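PDB 3CR3: PTS-dependent dihydroxyacetone kinase, ADP-binding subunit dhaL from Lactococcus lactis subsp. lactis, which carries ADP as a bound cofactor, which is phosphorylated to ATP by DhaM and then passes the phosphoryl group to dihydroxyacetone held on DhaK. Local coordinates for residues L28-I32 with H172-Q178; N40-G44 with K74-S79; P81-A86 with A110-G115. The contacts are given in a common frame with arbitrary orientation. Residues are numbered along the deposited sequence.

Contact 1 of 3, residues L28-I32 with H172-Q178. With MG (magnesium ion), chain E; ADP (adenosine-5'-diphosphate), chain G.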
loop_
_atom_site.group_PDB
_atom_site.type_symbol
_atom_site.label_atom_id
_atom_site.label_comp_id
_atom_site.label_asym_id
_atom_site.label_seq_id
_atom_site.Cartn_x
_atom_site.Cartn_y
_atom_site.Cartn_z
ATOM N N LEU A 28 -23.748 0.938 13.962
ATOM C CA LEU A 28 -23.803 1.910 12.897
ATOM C C LEU A 28 -22.510 1.976 12.076
ATOM O O LEU A 28 -22.565 2.231 10.888
ATOM C CB LEU A 28 -24.160 3.289 13.457
ATOM C CG LEU A 28 -25.558 3.480 14.069
ATOM C CD1 LEU A 28 -25.724 4.930 14.422
ATOM C CD2 LEU A 28 -26.685 3.045 13.127
ATOM N N ASP A 29 -21.366 1.723 12.719
ATOM C CA ASP A 29 -20.044 1.775 12.087
ATOM C C ASP A 29 -19.663 0.456 11.397
ATOM O O ASP A 29 -18.534 0.284 10.936
ATOM C CB ASP A 29 -18.994 2.143 13.137
ATOM C CG ASP A 29 -17.747 2.770 12.542
ATOM O OD1 ASP A 29 -17.808 3.503 11.517
ATOM O OD2 ASP A 29 -16.680 2.531 13.120
ATOM N N GLY A 30 -20.608 -0.476 11.351
ATOM C CA GLY A 30 -20.396 -1.777 10.718
ATOM C C GLY A 30 -20.568 -1.761 9.205
ATOM O O GLY A 30 -19.627 -2.035 8.487
ATOM N N PRO A 31 -21.781 -1.444 8.708
ATOM C CA PRO A 31 -22.010 -1.460 7.259
ATOM C C PRO A 31 -21.154 -0.429 6.526
ATOM O O PRO A 31 -20.763 -0.641 5.377
ATOM C CB PRO A 31 -23.505 -1.117 7.141
ATOM C CG PRO A 31 -24.085 -1.462 8.484
ATOM C CD PRO A 31 -23.009 -1.092 9.442
ATOM N N ILE A 32 -20.858 0.678 7.190
ATOM C CA ILE A 32 -20.152 1.764 6.549
ATOM C C ILE A 32 -18.874 2.154 7.272
ATOM O O ILE A 32 -18.471 3.307 7.235
ATOM C CB ILE A 32 -21.086 2.998 6.323
ATOM C CG1 ILE A 32 -21.698 3.482 7.657
ATOM C CG2 ILE A 32 -22.155 2.648 5.274
ATOM C CD1 ILE A 32 -22.491 4.771 7.579
ATOM N N HIS A 172 -27.752 3.768 5.476
ATOM C CA HIS A 172 -27.099 3.542 6.756
ATOM C C HIS A 172 -26.841 4.846 7.494
ATOM O O HIS A 172 -26.248 5.781 6.943
ATOM C CB HIS A 172 -25.801 2.736 6.566
ATOM C CG HIS A 172 -26.025 1.412 5.913
ATOM N ND1 HIS A 172 -26.647 0.364 6.561
ATOM C CD2 HIS A 172 -25.786 0.987 4.651
ATOM C CE1 HIS A 172 -26.760 -0.656 5.730
ATOM N NE2 HIS A 172 -26.241 -0.307 4.567
ATOM N N ILE A 173 -27.314 4.912 8.742
ATOM C CA ILE A 173 -27.107 6.098 9.581
ATOM C C ILE A 173 -25.613 6.257 9.928
ATOM O O ILE A 173 -24.957 5.286 10.275
ATOM C CB ILE A 173 -28.002 6.032 10.859
ATOM C CG1 ILE A 173 -29.480 6.048 10.455
ATOM C CG2 ILE A 173 -27.616 7.146 11.863
ATOM C CD1 ILE A 173 -30.481 5.691 11.565
ATOM N N ASP A 174 -25.083 7.473 9.793
ATOM C CA ASP A 174 -23.677 7.765 10.094
ATOM C C ASP A 174 -23.391 7.732 11.606
ATOM O O ASP A 174 -24.050 8.425 12.363
ATOM C CB ASP A 174 -23.315 9.149 9.566
ATOM C CG ASP A 174 -21.860 9.492 9.793
ATOM O OD1 ASP A 174 -20.979 8.714 9.346
ATOM O OD2 ASP A 174 -21.603 10.532 10.427
ATOM N N PRO A 175 -22.424 6.913 12.046
ATOM C CA PRO A 175 -22.146 6.831 13.490
ATOM C C PRO A 175 -21.668 8.143 14.172
ATOM O O PRO A 175 -22.131 8.442 15.257
ATOM C CB PRO A 175 -21.083 5.721 13.603
ATOM C CG PRO A 175 -20.566 5.487 12.247
ATOM C CD PRO A 175 -21.616 5.961 11.257
ATOM N N GLY A 176 -20.762 8.891 13.550
ATOM C CA GLY A 176 -20.329 10.177 14.071
ATOM C C GLY A 176 -21.470 11.176 14.212
ATOM O O GLY A 176 -21.483 11.973 15.152
ATOM N N THR A 177 -22.405 11.164 13.252
ATOM C CA THR A 177 -23.594 12.012 13.311
ATOM C C THR A 177 -24.408 11.677 14.565
ATOM O O THR A 177 -24.866 12.577 15.266
ATOM C CB THR A 177 -24.440 11.892 12.028
ATOM O OG1 THR A 177 -23.646 12.279 10.897
ATOM C CG2 THR A 177 -25.680 12.800 12.080
ATOM N N GLN A 178 -24.576 10.384 14.837
ATOM C CA GLN A 178 -25.273 9.928 16.032
ATOM C C GLN A 178 -24.541 10.305 17.318
ATOM O O GLN A 178 -25.163 10.763 18.277
ATOM C CB GLN A 178 -25.501 8.404 16.008
ATOM C CG GLN A 178 -26.265 7.866 17.214
ATOM C CD GLN A 178 -27.661 8.414 17.340
ATOM O OE1 GLN A 178 -27.894 9.435 18.003
ATOM N NE2 GLN A 178 -28.607 7.754 16.697
HETATM MG MG MG E . -14.700 3.229 13.001
HETATM P PB ADP G . -12.796 5.581 11.913
HETATM O O1B ADP G . -12.926 4.186 12.436
HETATM O O2B ADP G . -11.380 6.015 11.749
HETATM O O3B ADP G . -13.661 5.857 10.683
HETATM P PA ADP G . -14.734 6.314 13.948
HETATM O O1A ADP G . -15.435 5.059 13.557
HETATM O O2A ADP G . -14.416 6.478 15.416
HETATM O O3A ADP G . -13.378 6.539 13.085
HETATM O "O5'" ADP G . -15.601 7.591 13.472
HETATM C "C5'" ADP G . -16.318 7.564 12.234
HETATM C "C4'" ADP G . -17.002 8.905 12.078
HETATM O "O4'" ADP G . -16.056 9.965 11.887
HETATM C "C3'" ADP G . -17.918 8.967 10.868
HETATM O "O3'" ADP G . -19.201 8.455 11.229
HETATM C "C2'" ADP G . -17.946 10.452 10.513
HETATM O "O2'" ADP G . -19.021 11.155 11.141
HETATM C "C1'" ADP G . -16.661 11.000 11.120
HETATM N N9 ADP G . -15.720 11.365 10.045
HETATM C C8 ADP G . -14.912 10.491 9.407
HETATM N N7 ADP G . -14.175 11.126 8.484
HETATM C C5 ADP G . -14.523 12.427 8.524
HETATM C C6 ADP G . -14.126 13.646 7.797
HETATM N N6 ADP G . -13.174 13.562 6.848
HETATM N N1 ADP G . -14.721 14.811 8.135
HETATM C C2 ADP G . -15.656 14.893 9.102
HETATM N N3 ADP G . -16.065 13.827 9.792
HETATM C C4 ADP G . -15.548 12.590 9.547
HETATM O O HOH W 1 -24.810 2.730 9.648
HETATM O O HOH W 2 -15.292 3.749 10.781
#

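Contact 2 of 3, residues N40-G44 with K74-S79. With ADP (adenosine-5'-diphosphate), chain G.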
loop_
_atom_site.group_PDB
_atom_site.type_symbol
_atom_site.label_atom_id
_atom_site.label_comp_id
_atom_site.label_asym_id
_atom_site.label_seq_id
_atom_site.Cartn_x
_atom_site.Cartn_y
_atom_site.Cartn_z
ATOM N N ASN A 40 -14.560 3.299 20.418
ATOM C CA ASN A 40 -13.668 4.464 20.335
ATOM C C ASN A 40 -14.106 5.591 21.276
ATOM O O ASN A 40 -13.318 6.087 22.092
ATOM C CB ASN A 40 -13.659 5.028 18.897
ATOM C CG ASN A 40 -12.724 4.271 17.936
ATOM O OD1 ASN A 40 -11.925 3.427 18.339
ATOM N ND2 ASN A 40 -12.816 4.608 16.647
HETATM N N MSE A 41 -15.367 5.999 21.129
HETATM C CA MSE A 41 -15.958 7.056 21.939
HETATM C C MSE A 41 -16.104 6.690 23.424
HETATM O O MSE A 41 -15.971 7.569 24.284
HETATM C CB MSE A 41 -17.309 7.488 21.365
HETATM C CG MSE A 41 -17.231 8.154 19.973
HETATM SE SE MSE A 41 -16.065 9.731 19.900
HETATM C CE MSE A 41 -17.193 10.889 21.015
ATOM N N ALA A 42 -16.407 5.421 23.716
ATOM C CA ALA A 42 -16.541 4.954 25.100
ATOM C C ALA A 42 -15.231 5.075 25.852
ATOM O O ALA A 42 -15.202 5.594 26.972
ATOM C CB ALA A 42 -17.062 3.532 25.168
ATOM N N ARG A 43 -14.165 4.601 25.219
ATOM C CA ARG A 43 -12.791 4.735 25.716
ATOM C C ARG A 43 -12.432 6.208 25.933
ATOM O O ARG A 43 -12.041 6.615 27.031
ATOM C CB ARG A 43 -11.841 4.107 24.699
ATOM C CG ARG A 43 -10.356 4.163 25.019
ATOM C CD ARG A 43 -9.576 3.226 24.083
ATOM N NE ARG A 43 -10.141 1.870 24.063
ATOM C CZ ARG A 43 -10.706 1.281 23.003
ATOM N NH1 ARG A 43 -10.780 1.905 21.835
ATOM N NH2 ARG A 43 -11.192 0.045 23.117
ATOM N N GLY A 44 -12.595 7.005 24.884
ATOM C CA GLY A 44 -12.213 8.402 24.927
ATOM C C GLY A 44 -12.942 9.194 25.993
ATOM O O GLY A 44 -12.340 10.034 26.662
ATOM N N LYS A 74 -6.579 9.084 23.262
ATOM C CA LYS A 74 -7.247 7.817 23.604
ATOM C C LYS A 74 -8.222 7.237 22.543
ATOM O O LYS A 74 -8.652 6.085 22.660
ATOM C CB LYS A 74 -7.938 7.943 24.972
ATOM C CG LYS A 74 -6.992 8.344 26.124
ATOM C CD LYS A 74 -6.112 7.176 26.578
ATOM C CE LYS A 74 -5.147 7.571 27.695
ATOM N NZ LYS A 74 -3.952 8.330 27.179
ATOM N N VAL A 75 -8.569 8.036 21.530
ATOM C CA VAL A 75 -9.394 7.585 20.398
ATOM C C VAL A 75 -8.489 7.293 19.179
ATOM O O VAL A 75 -7.766 8.177 18.711
ATOM C CB VAL A 75 -10.466 8.652 20.037
ATOM C CG1 VAL A 75 -11.485 8.112 19.045
ATOM C CG2 VAL A 75 -11.178 9.143 21.283
ATOM N N GLY A 76 -8.513 6.060 18.676
ATOM C CA GLY A 76 -7.601 5.644 17.603
ATOM C C GLY A 76 -8.093 5.812 16.168
ATOM O O GLY A 76 -7.356 5.501 15.208
ATOM N N GLY A 77 -9.338 6.293 16.026
ATOM C CA GLY A 77 -9.943 6.551 14.722
ATOM C C GLY A 77 -10.116 8.032 14.418
ATOM O O GLY A 77 -9.708 8.896 15.209
ATOM N N ALA A 78 -10.731 8.309 13.273
ATOM C CA ALA A 78 -10.975 9.666 12.780
ATOM C C ALA A 78 -11.676 10.558 13.802
ATOM O O ALA A 78 -11.408 11.748 13.884
ATOM C CB ALA A 78 -11.794 9.614 11.482
ATOM N N SER A 79 -12.568 9.983 14.591
ATOM C CA SER A 79 -13.301 10.772 15.588
ATOM C C SER A 79 -12.374 11.462 16.612
ATOM O O SER A 79 -12.750 12.475 17.205
ATOM C CB SER A 79 -14.339 9.892 16.290
ATOM O OG SER A 79 -13.684 8.794 16.911
HETATM P PB ADP G . -12.796 5.581 11.913
HETATM O O1B ADP G . -12.926 4.186 12.436
HETATM O O2B ADP G . -11.380 6.015 11.749
HETATM O O3B ADP G . -13.661 5.857 10.683
HETATM P PA ADP G . -14.734 6.314 13.948
HETATM O O1A ADP G . -15.435 5.059 13.557
HETATM O O2A ADP G . -14.416 6.478 15.416
HETATM O O3A ADP G . -13.378 6.539 13.085
HETATM O "O5'" ADP G . -15.601 7.591 13.472
HETATM C "C5'" ADP G . -16.318 7.564 12.234
HETATM C "C4'" ADP G . -17.002 8.905 12.078
HETATM O "O4'" ADP G . -16.056 9.965 11.887
HETATM C "C3'" ADP G . -17.918 8.967 10.868
HETATM O "O3'" ADP G . -19.201 8.455 11.229
HETATM C "C2'" ADP G . -17.946 10.452 10.513
HETATM O "O2'" ADP G . -19.021 11.155 11.141
HETATM C "C1'" ADP G . -16.661 11.000 11.120
HETATM N N9 ADP G . -15.720 11.365 10.045
HETATM C C8 ADP G . -14.912 10.491 9.407
HETATM N N7 ADP G . -14.175 11.126 8.484
HETATM C C5 ADP G . -14.523 12.427 8.524
HETATM C C6 ADP G . -14.126 13.646 7.797
HETATM N N6 ADP G . -13.174 13.562 6.848
HETATM N N1 ADP G . -14.721 14.811 8.135
HETATM C C2 ADP G . -15.656 14.893 9.102
HETATM N N3 ADP G . -16.065 13.827 9.792
HETATM C C4 ADP G . -15.548 12.590 9.547
HETATM O O HOH W 3 -9.250 3.796 20.103
#

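Contact 3 of 3, residues P81-A86 with A110-G115. With ADP (adenosine-5'-diphosphate), chain G.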
loop_
_atom_site.group_PDB
_atom_site.type_symbol
_atom_site.label_atom_id
_atom_site.label_comp_id
_atom_site.label_asym_id
_atom_site.label_seq_id
_atom_site.Cartn_x
_atom_site.Cartn_y
_atom_site.Cartn_z
ATOM N N PRO A 81 -8.956 12.951 16.114
ATOM C CA PRO A 81 -8.600 14.246 15.533
ATOM C C PRO A 81 -9.798 15.186 15.342
ATOM O O PRO A 81 -9.640 16.404 15.465
ATOM C CB PRO A 81 -7.999 13.892 14.167
ATOM C CG PRO A 81 -7.727 12.451 14.184
ATOM C CD PRO A 81 -8.405 11.814 15.346
ATOM N N LEU A 82 -10.974 14.637 15.059
ATOM C CA LEU A 82 -12.149 15.484 14.782
ATOM C C LEU A 82 -12.762 16.143 16.022
ATOM O O LEU A 82 -12.867 17.369 16.095
ATOM C CB LEU A 82 -13.223 14.703 14.001
ATOM C CG LEU A 82 -12.817 14.259 12.593
ATOM C CD1 LEU A 82 -13.786 13.176 12.126
ATOM C CD2 LEU A 82 -12.780 15.411 11.627
ATOM N N TYR A 83 -13.192 15.329 16.980
ATOM C CA TYR A 83 -13.688 15.855 18.255
ATOM C C TYR A 83 -12.603 16.629 19.006
ATOM O O TYR A 83 -12.892 17.662 19.626
ATOM C CB TYR A 83 -14.230 14.735 19.151
ATOM C CG TYR A 83 -15.627 14.270 18.796
ATOM C CD1 TYR A 83 -16.723 15.108 18.988
ATOM C CD2 TYR A 83 -15.854 12.990 18.280
ATOM C CE1 TYR A 83 -18.009 14.694 18.680
ATOM C CE2 TYR A 83 -17.139 12.562 17.946
ATOM C CZ TYR A 83 -18.212 13.424 18.151
ATOM O OH TYR A 83 -19.486 13.045 17.830
ATOM N N GLY A 84 -11.373 16.114 18.954
ATOM C CA GLY A 84 -10.202 16.744 19.592
ATOM C C GLY A 84 -9.965 18.155 19.076
ATOM O O GLY A 84 -9.753 19.083 19.863
ATOM N N SER A 85 -10.013 18.323 17.756
ATOM C CA SER A 85 -9.851 19.643 17.159
ATOM C C SER A 85 -11.083 20.526 17.417
ATOM O O SER A 85 -10.948 21.733 17.609
ATOM C CB SER A 85 -9.551 19.545 15.665
ATOM O OG SER A 85 -8.336 18.835 15.447
ATOM N N ALA A 86 -12.268 19.921 17.434
ATOM C CA ALA A 86 -13.477 20.662 17.802
ATOM C C ALA A 86 -13.283 21.244 19.203
ATOM O O ALA A 86 -13.393 22.442 19.399
ATOM C CB ALA A 86 -14.730 19.767 17.740
ATOM N N ALA A 110 -13.450 24.044 13.025
ATOM C CA ALA A 110 -12.308 23.168 13.267
ATOM C C ALA A 110 -12.480 21.753 12.692
ATOM O O ALA A 110 -11.518 21.183 12.176
ATOM C CB ALA A 110 -11.998 23.104 14.762
ATOM N N ILE A 111 -13.682 21.180 12.789
ATOM C CA ILE A 111 -13.934 19.843 12.211
ATOM C C ILE A 111 -13.824 19.913 10.695
ATOM O O ILE A 111 -13.257 19.018 10.055
ATOM C CB ILE A 111 -15.328 19.255 12.619
ATOM C CG1 ILE A 111 -15.437 19.065 14.128
ATOM C CG2 ILE A 111 -15.600 17.882 11.940
ATOM C CD1 ILE A 111 -16.874 18.849 14.589
ATOM N N GLN A 112 -14.370 20.981 10.124
ATOM C CA GLN A 112 -14.310 21.171 8.686
ATOM C C GLN A 112 -12.871 21.386 8.214
ATOM O O GLN A 112 -12.460 20.813 7.210
ATOM C CB GLN A 112 -15.250 22.286 8.247
ATOM C CG GLN A 112 -16.688 21.825 8.222
ATOM C CD GLN A 112 -17.598 22.797 7.503
ATOM O OE1 GLN A 112 -17.974 23.830 8.051
ATOM N NE2 GLN A 112 -17.950 22.474 6.261
ATOM N N LYS A 113 -12.094 22.157 8.976
ATOM C CA LYS A 113 -10.670 22.338 8.677
ATOM C C LYS A 113 -9.905 21.007 8.756
ATOM O O LYS A 113 -9.045 20.737 7.924
ATOM C CB LYS A 113 -10.041 23.383 9.607
ATOM C CG LYS A 113 -8.610 23.774 9.242
ATOM C CD LYS A 113 -8.080 24.883 10.146
ATOM C CE LYS A 113 -6.538 24.933 10.151
ATOM N NZ LYS A 113 -5.899 23.796 10.918
ATOM N N ARG A 114 -10.246 20.167 9.731
ATOM C CA ARG A 114 -9.459 18.968 10.004
ATOM C C ARG A 114 -9.744 17.820 9.026
ATOM O O ARG A 114 -8.825 17.171 8.546
ATOM C CB ARG A 114 -9.658 18.511 11.453
ATOM C CG ARG A 114 -8.772 17.332 11.893
ATOM C CD ARG A 114 -7.289 17.684 11.789
ATOM N NE ARG A 114 -6.957 18.846 12.610
ATOM C CZ ARG A 114 -6.029 19.747 12.306
ATOM N NH1 ARG A 114 -5.334 19.637 11.187
ATOM N NH2 ARG A 114 -5.809 20.775 13.125
ATOM N N GLY A 115 -11.016 17.593 8.738
ATOM C CA GLY A 115 -11.436 16.515 7.854
ATOM C C GLY A 115 -11.834 16.988 6.464
ATOM O O GLY A 115 -12.060 16.166 5.593
HETATM P PB ADP G . -12.796 5.581 11.913
HETATM O O1B ADP G . -12.926 4.186 12.436
HETATM O O2B ADP G . -11.380 6.015 11.749
HETATM O O3B ADP G . -13.661 5.857 10.683
HETATM P PA ADP G . -14.734 6.314 13.948
HETATM O O1A ADP G . -15.435 5.059 13.557
HETATM O O2A ADP G . -14.416 6.478 15.416
HETATM O O3A ADP G . -13.378 6.539 13.085
HETATM O "O5'" ADP G . -15.601 7.591 13.472
HETATM C "C5'" ADP G . -16.318 7.564 12.234
HETATM C "C4'" ADP G . -17.002 8.905 12.078
HETATM O "O4'" ADP G . -16.056 9.965 11.887
HETATM C "C3'" ADP G . -17.918 8.967 10.868
HETATM O "O3'" ADP G . -19.201 8.455 11.229
HETATM C "C2'" ADP G . -17.946 10.452 10.513
HETATM O "O2'" ADP G . -19.021 11.155 11.141
HETATM C "C1'" ADP G . -16.661 11.000 11.120
HETATM N N9 ADP G . -15.720 11.365 10.045
HETATM C C8 ADP G . -14.912 10.491 9.407
HETATM N N7 ADP G . -14.175 11.126 8.484
HETATM C C5 ADP G . -14.523 12.427 8.524
HETATM C C6 ADP G . -14.126 13.646 7.797
HETATM N N6 ADP G . -13.174 13.562 6.848
HETATM N N1 ADP G . -14.721 14.811 8.135
HETATM C C2 ADP G . -15.656 14.893 9.102
HETATM N N3 ADP G . -16.065 13.827 9.792
HETATM C C4 ADP G . -15.548 12.590 9.547
HETATM O O HOH W 4 -6.653 21.270 15.882
#

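Contact 1 of 3, residues L28-I32 with H172-Q178
Complementary shape, with no direct hydrogen bond between the two segments, brings Leu28-Ile32 against His172-Gln178. Leu28, at the end of helix 22-28, is the main bump: its CB lies 3.9 Å from Pro175 CB, while its CD1 enters a hollow between Ile173 CG2 at 3.9 Å and Gln178 CB at 3.8 Å. Ile32 approaches the same turn, its CD1 resting 3.7 Å from Ile173 O and 4.0 Å from Pro175 CD, so that the proline ring meets both aliphatic side chains. Farther out, Pro31 sets its CB over one face of the His172 ring in a CH-pi contact, with Pro31 CB 3.6 Å from the centroid of the imidazole and almost on its normal. A gap left in this packing holds a water that donates to Leu28 O and Ile173 O, each at 2.6 Å. The fit sets two carboxylates at the nucleotide. Asp174 is the N-cap of helix 175-191, its OD2 accepting from Thr177 N at 3.0 Å, and it also takes both ribose hydroxyls, with ADP O3' 2.6 Å from Asp174 OD1 and ADP O2' 2.8 Å from Asp174 OD2. Asp29 OD2 binds magnesium at 2.1 Å, a metal also held by Asp34, Asp36 and both phosphates of ADP. A loop supplying a metal ligand, meeting a helix N-terminus that holds the ribose, makes up one side of DhaL's Mg-ADP site.

Contact 2 of 3, residues N40-G44 with K74-S79
In the all-helical DhaL fold, a glycine-containing loop between helices 60-74 and 79-94 binds the diphosphate of ADP beside helix 37-54. Lys74 closes the earlier helix; its backbone O lies 3.3 Å from Arg43 CD, and its CB sits 4.3 Å from Gly44 CA while the rest of its side chain leads away. Val75 follows as the apolar wedge, with CG2 3.9 Å from Gly44 CA and CG1 3.8 Å from Asn40 CB. Such closeness requires a glycine at position 44, since a CB there would clash with Val75 CG2. At Gly76 a water joins the two segments, accepting from Gly76 N at 2.8 Å and from Arg43 NH1 at 3.0 Å and donating to Asn40 OD1 at 3.2 Å; the backbone of Gly76 also hydrogen-bonds to the DhaM chain of the complex. Gly77 runs close by the diphosphate, its CA 3.3 Å from ADP O2B, and a CB here would strike both Asn40 ND2 and ADP O3A. Ala78 turns its amide to the beta-phosphate, N to ADP O2B being 2.8 Å. Ser79, the first residue of helix 79-94, lies beside the selenium of selenomethionine Met41, OG to SE 3.9 Å. Both segments finally converge on one alpha-phosphate oxygen: ADP O2A accepts from Ser79 OG at 2.9 Å and from Asn40 ND2 at 2.8 Å.

Contact 3 of 3, residues P81-A86 with A110-G115
Leu82 overlaps the adenine of ADP with one methyl and Ile111 with the other: its CD1 lies 3.2 Å from ADP C4, and its CD2 is 3.8 Å from Ile111 CG2. The setting is a helix pair within the all-helical DhaL fold, in which the 81-86 and 110-115 segments run roughly antiparallel, 140° between their directions, with axes 8.4 Å apart at closest approach. Small residues permit this spacing. Ala110 CB comes within 3.3 Å of Ser85 O, and Ala86 CB lies 3.7 Å from Ile111 CG1. Ile111 also touches Met124 and Trp128, which extends the apolar packing to helix 125-136. A polar link borders the packing: Arg114 NE donates to Ser85 OG at 3.2 Å, while that hydroxyl in turn donates to Pro81 O at 2.8 Å, and a water joins Ser85 OG to Arg114 NH2. The strongest partner of Arg114 is an acidic side chain of the DhaM chain, which forms a salt bridge with its NH1, so the residue belongs both to the helix pair and to the transient complex. Helix 100-115 ends at Gly115, where a CB would clash with ADP N1. With no side chain in the way, the adenine lies against the end of the helix, and its amino nitrogen, ADP N6, donates to Gly115 O at 3.1 Å.

In the fold
The example illustrates how one ligand can gather segments far apart in sequence. Contact 1 closes a loop of 139 residues, and contacts 2 and 3 are nested within it in series. The centres of the three contacts lie about 13 to 18 Å apart, yet each contact serves a different part of the Mg-ADP complex: ribose and magnesium in contact 1, diphosphate in contact 2, adenine in contact 3. Helix 79-94 links the last two, beginning at Ser79 and continuing through 81-86. Its Tyr83 touches Met41 of contact 2 and Gly176 of contact 1. DhaM reaches contacts 2 and 3, consistent with phosphoryl transfer to the bound nucleotide.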